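Local structure of insecticidal crystal protein Cry7Cal (Bacillus thuringiensis, 5ZI1) at residues 142-145 / 146-150; 185-188 / 189-193; 222-225 / 226-230. The protein acts as an insecticidal toxin against locusts, probably by binding receptors in the target insect, and is represented by its three-domain toxin core. All coordinates share one frame; numbering follows the deposited sequence.

Contact 1 of 3, residues 142-145 / 146-150; sequences TVYA and QAANL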
ATOM      1  N   THR A 142      11.804  -5.868   8.021  1.00 41.85           N
ATOM      2  CA  THR A 142      10.464  -6.453   8.081  1.00 43.72           C
ATOM      3  C   THR A 142      10.186  -7.047   9.455  1.00 41.98           C
ATOM      4  O   THR A 142       9.077  -6.909   9.987  1.00 43.13           O
ATOM      5  CB  THR A 142      10.280  -7.515   6.984  1.00 43.54           C
ATOM      6  OG1 THR A 142      10.297  -6.890   5.704  1.00 45.25           O
ATOM      7  CG2 THR A 142       8.956  -8.193   7.136  1.00 37.29           C
ATOM      8  N   VAL A 143      11.184  -7.696  10.052  1.00 43.39           N
ATOM      9  CA  VAL A 143      11.041  -8.139  11.440  1.00 48.11           C
ATOM     10  C   VAL A 143      10.684  -6.961  12.334  1.00 44.70           C
ATOM     11  O   VAL A 143       9.798  -7.054  13.193  1.00 42.59           O
ATOM     12  CB  VAL A 143      12.328  -8.839  11.920  1.00 47.53           C
ATOM     13  CG1 VAL A 143      12.247  -9.164  13.414  1.00 44.32           C
ATOM     14  CG2 VAL A 143      12.583 -10.111  11.096  1.00 45.34           C
ATOM     15  N   TYR A 144      11.361  -5.831  12.138  1.00 48.44           N
ATOM     16  CA  TYR A 144      11.115  -4.661  12.973  1.00 47.19           C
ATOM     17  C   TYR A 144       9.695  -4.150  12.775  1.00 47.51           C
ATOM     18  O   TYR A 144       8.937  -3.992  13.741  1.00 52.29           O
ATOM     19  CB  TYR A 144      12.137  -3.583  12.634  1.00 44.37           C
ATOM     20  CG  TYR A 144      12.005  -2.321  13.437  1.00 51.14           C
ATOM     21  CD1 TYR A 144      11.154  -1.308  13.035  1.00 48.94           C
ATOM     22  CD2 TYR A 144      12.764  -2.124  14.589  1.00 48.00           C
ATOM     23  CE1 TYR A 144      11.033  -0.139  13.761  1.00 46.19           C
ATOM     24  CE2 TYR A 144      12.653  -0.964  15.319  1.00 48.76           C
ATOM     25  CZ  TYR A 144      11.788   0.029  14.899  1.00 51.39           C
ATOM     26  OH  TYR A 144      11.683   1.195  15.614  1.00 47.20           O
ATOM     27  N   ALA A 145       9.308  -3.920  11.518  1.00 50.25           N
ATOM     28  CA  ALA A 145       7.967  -3.437  11.210  1.00 44.99           C
ATOM     29  C   ALA A 145       6.893  -4.328  11.814  1.00 42.62           C
ATOM     30  O   ALA A 145       5.961  -3.833  12.463  1.00 43.30           O
ATOM     31  CB  ALA A 145       7.788  -3.324   9.703  1.00 34.74           C
ATOM     32  N   GLN A 146       7.017  -5.646  11.641  1.00 41.64           N
ATOM     33  CA  GLN A 146       5.940  -6.534  12.078  1.00 44.81           C
ATOM     34  C   GLN A 146       5.851  -6.602  13.600  1.00 45.25           C
ATOM     35  O   GLN A 146       4.748  -6.662  14.162  1.00 48.20           O
ATOM     36  CB  GLN A 146       6.127  -7.932  11.484  1.00 43.81           C
ATOM     37  CG  GLN A 146       6.057  -7.957   9.983  1.00 39.19           C
ATOM     38  CD  GLN A 146       4.633  -7.876   9.439  1.00 45.97           C
ATOM     39  OE1 GLN A 146       3.669  -8.192  10.131  1.00 45.82           O
ATOM     40  NE2 GLN A 146       4.504  -7.464   8.178  1.00 45.14           N
ATOM     41  N   ALA A 147       6.998  -6.617  14.284  1.00 41.67           N
ATOM     42  CA  ALA A 147       6.987  -6.598  15.742  1.00 40.07           C
ATOM     43  C   ALA A 147       6.536  -5.240  16.252  1.00 42.52           C
ATOM     44  O   ALA A 147       5.763  -5.149  17.214  1.00 38.54           O
ATOM     45  CB  ALA A 147       8.373  -6.939  16.281  1.00 41.91           C
ATOM     46  N   ALA A 148       7.017  -4.173  15.613  1.00 42.47           N
ATOM     47  CA  ALA A 148       6.528  -2.842  15.927  1.00 40.76           C
ATOM     48  C   ALA A 148       5.013  -2.824  15.881  1.00 45.63           C
ATOM     49  O   ALA A 148       4.343  -2.310  16.791  1.00 47.72           O
ATOM     50  CB  ALA A 148       7.115  -1.833  14.939  1.00 41.32           C
ATOM     51  N   ASN A 149       4.455  -3.420  14.829  1.00 45.92           N
ATOM     52  CA  ASN A 149       3.014  -3.441  14.672  1.00 42.36           C
ATOM     53  C   ASN A 149       2.338  -4.119  15.854  1.00 44.04           C
ATOM     54  O   ASN A 149       1.348  -3.611  16.397  1.00 42.79           O
ATOM     55  CB  ASN A 149       2.652  -4.145  13.369  1.00 47.64           C
ATOM     56  CG  ASN A 149       1.190  -4.154  13.145  1.00 47.35           C
ATOM     57  OD1 ASN A 149       0.575  -3.098  12.954  1.00 44.39           O
ATOM     58  ND2 ASN A 149       0.597  -5.326  13.226  1.00 51.90           N
ATOM     59  N   LEU A 150       2.855  -5.275  16.272  1.00 44.32           N
ATOM     60  CA  LEU A 150       2.242  -5.967  17.403  1.00 43.95           C
ATOM     61  C   LEU A 150       2.307  -5.127  18.673  1.00 46.42           C
ATOM     62  O   LEU A 150       1.362  -5.121  19.467  1.00 46.71           O
ATOM     63  CB  LEU A 150       2.920  -7.316  17.629  1.00 44.51           C
ATOM     64  CG  LEU A 150       2.782  -8.370  16.527  1.00 47.71           C
ATOM     65  CD1 LEU A 150       3.493  -9.637  16.961  1.00 44.30           C
ATOM     66  CD2 LEU A 150       1.318  -8.649  16.213  1.00 41.13           C
TER

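Contact 2 of 3, residues 185-188 / 189-193; sequences EYTD and HCVKW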
ATOM      1  N   GLU A 185       8.168   6.849  16.510  1.00 49.22           N
ATOM      2  CA  GLU A 185       9.466   6.200  16.440  1.00 51.38           C
ATOM      3  C   GLU A 185       9.469   5.100  15.385  1.00 50.69           C
ATOM      4  O   GLU A 185      10.353   5.052  14.518  1.00 47.43           O
ATOM      5  CB  GLU A 185       9.835   5.630  17.803  1.00 53.95           C
ATOM      6  CG  GLU A 185      11.246   5.029  17.862  1.00 54.87           C
ATOM      7  CD  GLU A 185      11.556   4.462  19.240  1.00 63.13           C
ATOM      8  OE1 GLU A 185      12.083   3.325  19.312  1.00 59.41           O
ATOM      9  OE2 GLU A 185      11.248   5.152  20.253  1.00 66.64           O
ATOM     10  N   TYR A 186       8.486   4.200  15.456  1.00 48.24           N
ATOM     11  CA  TYR A 186       8.461   3.037  14.573  1.00 46.51           C
ATOM     12  C   TYR A 186       8.245   3.454  13.125  1.00 47.00           C
ATOM     13  O   TYR A 186       8.897   2.927  12.219  1.00 43.38           O
ATOM     14  CB  TYR A 186       7.379   2.063  15.028  1.00 45.06           C
ATOM     15  CG  TYR A 186       7.602   1.467  16.409  1.00 46.91           C
ATOM     16  CD1 TYR A 186       8.854   1.500  17.025  1.00 49.40           C
ATOM     17  CD2 TYR A 186       6.563   0.843  17.079  1.00 48.78           C
ATOM     18  CE1 TYR A 186       9.053   0.937  18.291  1.00 45.86           C
ATOM     19  CE2 TYR A 186       6.743   0.285  18.327  1.00 48.75           C
ATOM     20  CZ  TYR A 186       7.991   0.333  18.932  1.00 50.29           C
ATOM     21  OH  TYR A 186       8.146  -0.243  20.173  1.00 50.71           O
ATOM     22  N   THR A 187       7.361   4.430  12.900  1.00 47.82           N
ATOM     23  CA  THR A 187       7.146   4.970  11.560  1.00 44.56           C
ATOM     24  C   THR A 187       8.419   5.598  11.012  1.00 46.57           C
ATOM     25  O   THR A 187       8.793   5.352   9.863  1.00 44.99           O
ATOM     26  CB  THR A 187       6.014   6.001  11.597  1.00 50.15           C
ATOM     27  OG1 THR A 187       4.822   5.392  12.113  1.00 49.10           O
ATOM     28  CG2 THR A 187       5.746   6.575  10.216  1.00 44.78           C
ATOM     29  N   ASP A 188       9.097   6.429  11.821  1.00 48.72           N
ATOM     30  CA  ASP A 188      10.320   7.083  11.353  1.00 43.37           C
ATOM     31  C   ASP A 188      11.388   6.065  11.004  1.00 45.90           C
ATOM     32  O   ASP A 188      12.099   6.211  10.006  1.00 43.80           O
ATOM     33  CB  ASP A 188      10.872   8.031  12.413  1.00 53.28           C
ATOM     34  CG  ASP A 188      10.063   9.306  12.558  1.00 57.57           C
ATOM     35  OD1 ASP A 188       9.128   9.529  11.755  1.00 58.50           O
ATOM     36  OD2 ASP A 188      10.385  10.091  13.486  1.00 61.22           O
ATOM     37  N   HIS A 189      11.553   5.051  11.845  1.00 44.69           N
ATOM     38  CA  HIS A 189      12.540   4.025  11.555  1.00 47.84           C
ATOM     39  C   HIS A 189      12.221   3.302  10.243  1.00 46.87           C
ATOM     40  O   HIS A 189      13.099   3.124   9.393  1.00 48.24           O
ATOM     41  CB  HIS A 189      12.622   3.040  12.722  1.00 47.47           C
ATOM     42  CG  HIS A 189      13.682   2.007  12.541  1.00 53.14           C
ATOM     43  ND1 HIS A 189      14.990   2.211  12.932  1.00 47.52           N
ATOM     44  CD2 HIS A 189      13.643   0.779  11.969  1.00 49.07           C
ATOM     45  CE1 HIS A 189      15.704   1.141  12.628  1.00 52.90           C
ATOM     46  NE2 HIS A 189      14.912   0.258  12.045  1.00 50.91           N
ATOM     47  N   CYS A 190      10.957   2.900  10.045  1.00 43.72           N
ATOM     48  CA  CYS A 190      10.610   2.146   8.831  1.00 48.15           C
ATOM     49  C   CYS A 190      10.812   2.984   7.577  1.00 46.33           C
ATOM     50  O   CYS A 190      11.301   2.481   6.560  1.00 48.79           O
ATOM     51  CB  CYS A 190       9.170   1.636   8.887  1.00 37.80           C
ATOM     52  SG  CYS A 190       8.868   0.422  10.189  1.00 44.24           S
ATOM     53  N   VAL A 191      10.452   4.265   7.624  1.00 43.78           N
ATOM     54  CA  VAL A 191      10.588   5.090   6.430  1.00 45.19           C
ATOM     55  C   VAL A 191      12.055   5.309   6.099  1.00 46.39           C
ATOM     56  O   VAL A 191      12.484   5.088   4.963  1.00 49.54           O
ATOM     57  CB  VAL A 191       9.820   6.410   6.605  1.00 47.31           C
ATOM     58  CG1 VAL A 191      10.144   7.379   5.488  1.00 46.05           C
ATOM     59  CG2 VAL A 191       8.337   6.110   6.604  1.00 44.57           C
ATOM     60  N   LYS A 192      12.854   5.707   7.098  1.00 45.84           N
ATOM     61  CA  LYS A 192      14.278   5.963   6.890  1.00 47.04           C
ATOM     62  C   LYS A 192      14.984   4.780   6.229  1.00 46.86           C
ATOM     63  O   LYS A 192      15.696   4.944   5.235  1.00 49.56           O
ATOM     64  CB  LYS A 192      14.930   6.299   8.233  1.00 48.08           C
ATOM     65  CG  LYS A 192      16.446   6.181   8.294  1.00 47.97           C
ATOM     66  CD  LYS A 192      16.911   6.394   9.750  1.00 60.67           C
ATOM     67  CE  LYS A 192      18.407   6.689   9.860  1.00 61.42           C
ATOM     68  NZ  LYS A 192      18.769   7.918   9.097  1.00 72.10           N
ATOM     69  N   TRP A 193      14.793   3.576   6.762  1.00 43.12           N
ATOM     70  CA  TRP A 193      15.493   2.429   6.209  1.00 48.48           C
ATOM     71  C   TRP A 193      14.838   1.872   4.950  1.00 49.61           C
ATOM     72  O   TRP A 193      15.534   1.243   4.148  1.00 49.62           O
ATOM     73  CB  TRP A 193      15.653   1.361   7.291  1.00 49.35           C
ATOM     74  CG  TRP A 193      16.724   1.798   8.245  1.00 52.64           C
ATOM     75  CD1 TRP A 193      16.559   2.529   9.386  1.00 51.55           C
ATOM     76  CD2 TRP A 193      18.134   1.609   8.094  1.00 50.27           C
ATOM     77  NE1 TRP A 193      17.768   2.780   9.967  1.00 49.14           N
ATOM     78  CE2 TRP A 193      18.755   2.224   9.197  1.00 56.12           C
ATOM     79  CE3 TRP A 193      18.933   0.964   7.138  1.00 54.33           C
ATOM     80  CZ2 TRP A 193      20.137   2.215   9.377  1.00 51.23           C
ATOM     81  CZ3 TRP A 193      20.306   0.957   7.320  1.00 52.03           C
ATOM     82  CH2 TRP A 193      20.890   1.581   8.429  1.00 53.50           C
TER

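Contact 3 of 3, residues 222-225 / 226-230; sequences MTIM and VLDLL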
ATOM      1  N   MET A 222       8.691  -4.582  -0.199  1.00 38.54           N
ATOM      2  CA  MET A 222       8.744  -3.877   1.089  1.00 48.76           C
ATOM      3  C   MET A 222       7.559  -2.952   1.300  1.00 43.32           C
ATOM      4  O   MET A 222       7.236  -2.630   2.451  1.00 47.06           O
ATOM      5  CB  MET A 222      10.039  -3.076   1.237  1.00 40.64           C
ATOM      6  CG  MET A 222      11.267  -3.942   1.156  1.00 40.13           C
ATOM      7  SD  MET A 222      11.268  -5.201   2.442  1.00 49.32           S
ATOM      8  CE  MET A 222      11.730  -4.162   3.857  1.00 53.12           C
ATOM      9  N   THR A 223       6.924  -2.506   0.216  1.00 44.81           N
ATOM     10  CA  THR A 223       5.613  -1.884   0.336  1.00 41.24           C
ATOM     11  C   THR A 223       4.644  -2.831   1.028  1.00 47.83           C
ATOM     12  O   THR A 223       3.958  -2.448   1.992  1.00 45.40           O
ATOM     13  CB  THR A 223       5.119  -1.490  -1.055  1.00 46.23           C
ATOM     14  OG1 THR A 223       5.987  -0.473  -1.578  1.00 48.21           O
ATOM     15  CG2 THR A 223       3.686  -0.967  -1.025  1.00 48.50           C
ATOM     16  N   ILE A 224       4.618  -4.091   0.572  1.00 43.79           N
ATOM     17  CA  ILE A 224       3.740  -5.107   1.139  1.00 42.58           C
ATOM     18  C   ILE A 224       4.195  -5.511   2.536  1.00 38.75           C
ATOM     19  O   ILE A 224       3.378  -5.714   3.432  1.00 44.34           O
ATOM     20  CB  ILE A 224       3.691  -6.333   0.207  1.00 44.78           C
ATOM     21  CG1 ILE A 224       3.030  -5.985  -1.125  1.00 45.76           C
ATOM     22  CG2 ILE A 224       2.999  -7.510   0.893  1.00 39.92           C
ATOM     23  CD1 ILE A 224       3.018  -7.149  -2.103  1.00 44.78           C
ATOM     24  N   MET A 225       5.491  -5.713   2.727  1.00 45.51           N
ATOM     25  CA  MET A 225       5.966  -6.201   4.018  1.00 46.97           C
ATOM     26  C   MET A 225       5.992  -5.103   5.078  1.00 46.01           C
ATOM     27  O   MET A 225       5.670  -5.369   6.242  1.00 44.02           O
ATOM     28  CB  MET A 225       7.350  -6.824   3.879  1.00 45.37           C
ATOM     29  CG  MET A 225       7.318  -8.257   3.328  1.00 49.11           C
ATOM     30  SD  MET A 225       8.947  -9.054   3.369  1.00 53.55           S
ATOM     31  CE  MET A 225       9.592  -8.512   1.787  1.00 48.81           C
ATOM     32  N   VAL A 226       6.350  -3.872   4.701  1.00 41.31           N
ATOM     33  CA  VAL A 226       6.558  -2.832   5.699  1.00 47.23           C
ATOM     34  C   VAL A 226       5.610  -1.644   5.548  1.00 42.19           C
ATOM     35  O   VAL A 226       4.881  -1.327   6.488  1.00 42.98           O
ATOM     36  CB  VAL A 226       8.018  -2.363   5.689  1.00 45.53           C
ATOM     37  CG1 VAL A 226       8.213  -1.215   6.713  1.00 38.46           C
ATOM     38  CG2 VAL A 226       8.914  -3.534   6.006  1.00 40.62           C
ATOM     39  N   LEU A 227       5.611  -0.974   4.386  1.00 40.66           N
ATOM     40  CA  LEU A 227       4.919   0.313   4.295  1.00 40.52           C
ATOM     41  C   LEU A 227       3.419   0.177   4.548  1.00 48.09           C
ATOM     42  O   LEU A 227       2.807   1.051   5.184  1.00 46.34           O
ATOM     43  CB  LEU A 227       5.145   0.969   2.936  1.00 38.39           C
ATOM     44  CG  LEU A 227       6.570   1.182   2.474  1.00 43.96           C
ATOM     45  CD1 LEU A 227       6.584   2.005   1.169  1.00 39.96           C
ATOM     46  CD2 LEU A 227       7.392   1.836   3.599  1.00 39.24           C
ATOM     47  N   ASP A 228       2.812  -0.909   4.052  1.00 43.55           N
ATOM     48  CA  ASP A 228       1.378  -1.102   4.218  1.00 46.42           C
ATOM     49  C   ASP A 228       0.982  -1.239   5.682  1.00 42.82           C
ATOM     50  O   ASP A 228      -0.197  -1.097   6.009  1.00 48.19           O
ATOM     51  CB  ASP A 228       0.913  -2.333   3.417  1.00 37.88           C
ATOM     52  CG  ASP A 228       0.928  -2.095   1.902  1.00 44.34           C
ATOM     53  OD1 ASP A 228       1.019  -0.919   1.470  1.00 43.22           O
ATOM     54  OD2 ASP A 228       0.831  -3.082   1.125  1.00 46.93           O
ATOM     55  N   LEU A 229       1.936  -1.529   6.567  1.00 44.75           N
ATOM     56  CA  LEU A 229       1.663  -1.519   8.002  1.00 47.45           C
ATOM     57  C   LEU A 229       1.487  -0.106   8.545  1.00 44.76           C
ATOM     58  O   LEU A 229       0.714   0.089   9.483  1.00 46.16           O
ATOM     59  CB  LEU A 229       2.800  -2.189   8.770  1.00 42.26           C
ATOM     60  CG  LEU A 229       2.955  -3.705   8.756  1.00 50.41           C
ATOM     61  CD1 LEU A 229       4.197  -4.050   9.594  1.00 48.33           C
ATOM     62  CD2 LEU A 229       1.710  -4.410   9.288  1.00 39.60           C
ATOM     63  N   LEU A 230       2.195   0.884   7.984  1.00 44.31           N
ATOM     64  CA  LEU A 230       2.351   2.195   8.623  1.00 46.52           C
ATOM     65  C   LEU A 230       1.064   3.016   8.697  1.00 47.42           C
ATOM     66  O   LEU A 230       0.883   3.756   9.671  1.00 46.08           O
ATOM     67  CB  LEU A 230       3.441   3.014   7.923  1.00 42.31           C
ATOM     68  CG  LEU A 230       4.819   2.339   7.906  1.00 43.81           C
ATOM     69  CD1 LEU A 230       5.863   3.196   7.220  1.00 45.15           C
ATOM     70  CD2 LEU A 230       5.275   1.976   9.309  1.00 41.17           C
TER
HETATM   71  O   HOH W   1       0.286  -5.321   1.961  1.00 47.54           O

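Contact 1 of 3, residues 142-145 / 146-150
Gln-146 lies alongside Thr-142, one turn earlier on helix 141-165, the buried central helix of the alpha-helical bundle that forms the first domain of three-domain Cry toxins. Its backbone N donates to Thr-142 O at 2.9 Å. With CG placed beside the backbone N (chi1 -63°), that methylene comes within 3.2 Å of Thr-142 O. It also lies 4.1 Å from Thr-142 CG2, the two side chains pointing in the same direction. A further bend (chi2 -77°) turns the carboxamide so that NE2 can make a weak hydrogen bond to Met-225 O of helix 208-227, which gives this polar end a partner inside the bundle. Ala-145 suits the next face because a lone methyl lets Val-226 and Leu-229 pack against it. Its carbonyl O accepts the N-H of Asn-149 at 2.8 Å, with an N-H...O angle of 151°, the most bent of the four backbone bonds between 142-145 and 146-150. Asn-149 in turn sends OD1 to the hydroxyl of Tyr-236. Tyr-144 stands further round the helix, its ring meeting that of His-189 on helix 169-202. Small Ala-148 fits beside it: while its N donates to Tyr-144 O at 2.7 Å, its CB approaches the ring obliquely, 4.4 Å from Tyr-144 CE1.

Contact 2 of 3, residues 185-188 / 189-193
One turn of alpha-helix stacked on the next makes this local contact, in which residues Glu-185 to Asp-188 hold His-189 to Lys-192 within helix 169-202 of the helical bundle domain. Four backbone bonds spaced i to i+4 carry it; His-189 N reaches Glu-185 O at 2.9 Å, and Lys-192 N reaches Asp-188 O at 3.0 Å. The helix is amphipathic here. Glu-185, Asp-188 and Lys-192 are charged and lie on the solvent side, whereas Tyr-186 and Cys-190 are buried against helix 141-165. There the hydroxyl of Tyr-186 is hydrogen-bonded to His-151 ND1. Thr-187 returns its OG1 to the helix by bonding Val-183 O, and its CG2 only loosely approaches Val-191 CG2, at 4.5 Å. Beta-branched Val-191 also places this same CG2 3.4 Å from Thr-187 O of the preceding turn. His-189 departs differently: CG lies opposite the backbone N (chi1 -176°), which carries the imidazole clear of Glu-185 and toward Trp-193. Within 189-193, the indole meets one imidazole face near its rim, with Trp-193 CD1 3.6 Å above the plane of the His-189 ring, and His-189 O lies in the indole plane at its edge.

Contact 3 of 3, residues 222-225 / 226-230
Met-222 O is gripped by two backbone N-H groups, Val-226 N at 2.7 Å and Leu-227 N at 3.0 Å. The second lies in the carbonyl plane, while the first sits above it, 37° out. The bond from Leu-227 N, five residues on, belongs to a widened, pi-type turn near the end of helix 208-227, while Val-226 N keeps the usual four-residue spacing. Thr-223 O adds another i to i+5 bond, 2.8 Å from Asp-228 N, before a type I beta turn from Leu-227 to Leu-230 takes over. Flexible, twice-bent Met-222 runs alongside Val-226 and brings its CE to 3.6 Å from Val-226 CG2. Next along, Thr-223 bonds Arg-219 O through OG1 and sets its CG2 3.7 Å from Asp-228 OD1. Asp-228 folds back toward the preceding turn because CG stands beside its own backbone N (chi1 -71°). A water donates to Asp-228 OD2 and, weakly, to Ile-224 O, and Arg-251 forms a salt bridge with OD2, probably favouring the charged carboxylate in this buried place. Around this turn, Val-226 wedges between Thr-142 of helix 141-165 and Cys-190 of helix 169-202, Leu-229 touches Ile-21 of helix 13-26, and Leu-230 reaches Val-191 of helix 169-202.

Along the chain the three contacts come strictly in series, and none nests within or crosses another; contacts 1 and 2 close only turns of one helix each, while contact 3 runs from a helix end into a beta turn. Contact 1 lies on helix 141-165, contact 2 on the next helix, 169-202, and contact 3 at the end of 208-227, the helix after that. In space they form a compact triangle, their centres about 10 to 11 Å apart, in the N-terminal helical domain. Contacts 1 and 2 pack through Ala-148 CB and Tyr-186 CD2, 3.5 Å apart. Thr-142 OG1 meets Met-222 CE at 3.6 Å between contacts 1 and 3. Cys-190 CB lies 3.9 Å from Leu-230 CD2, joining contacts 2 and 3.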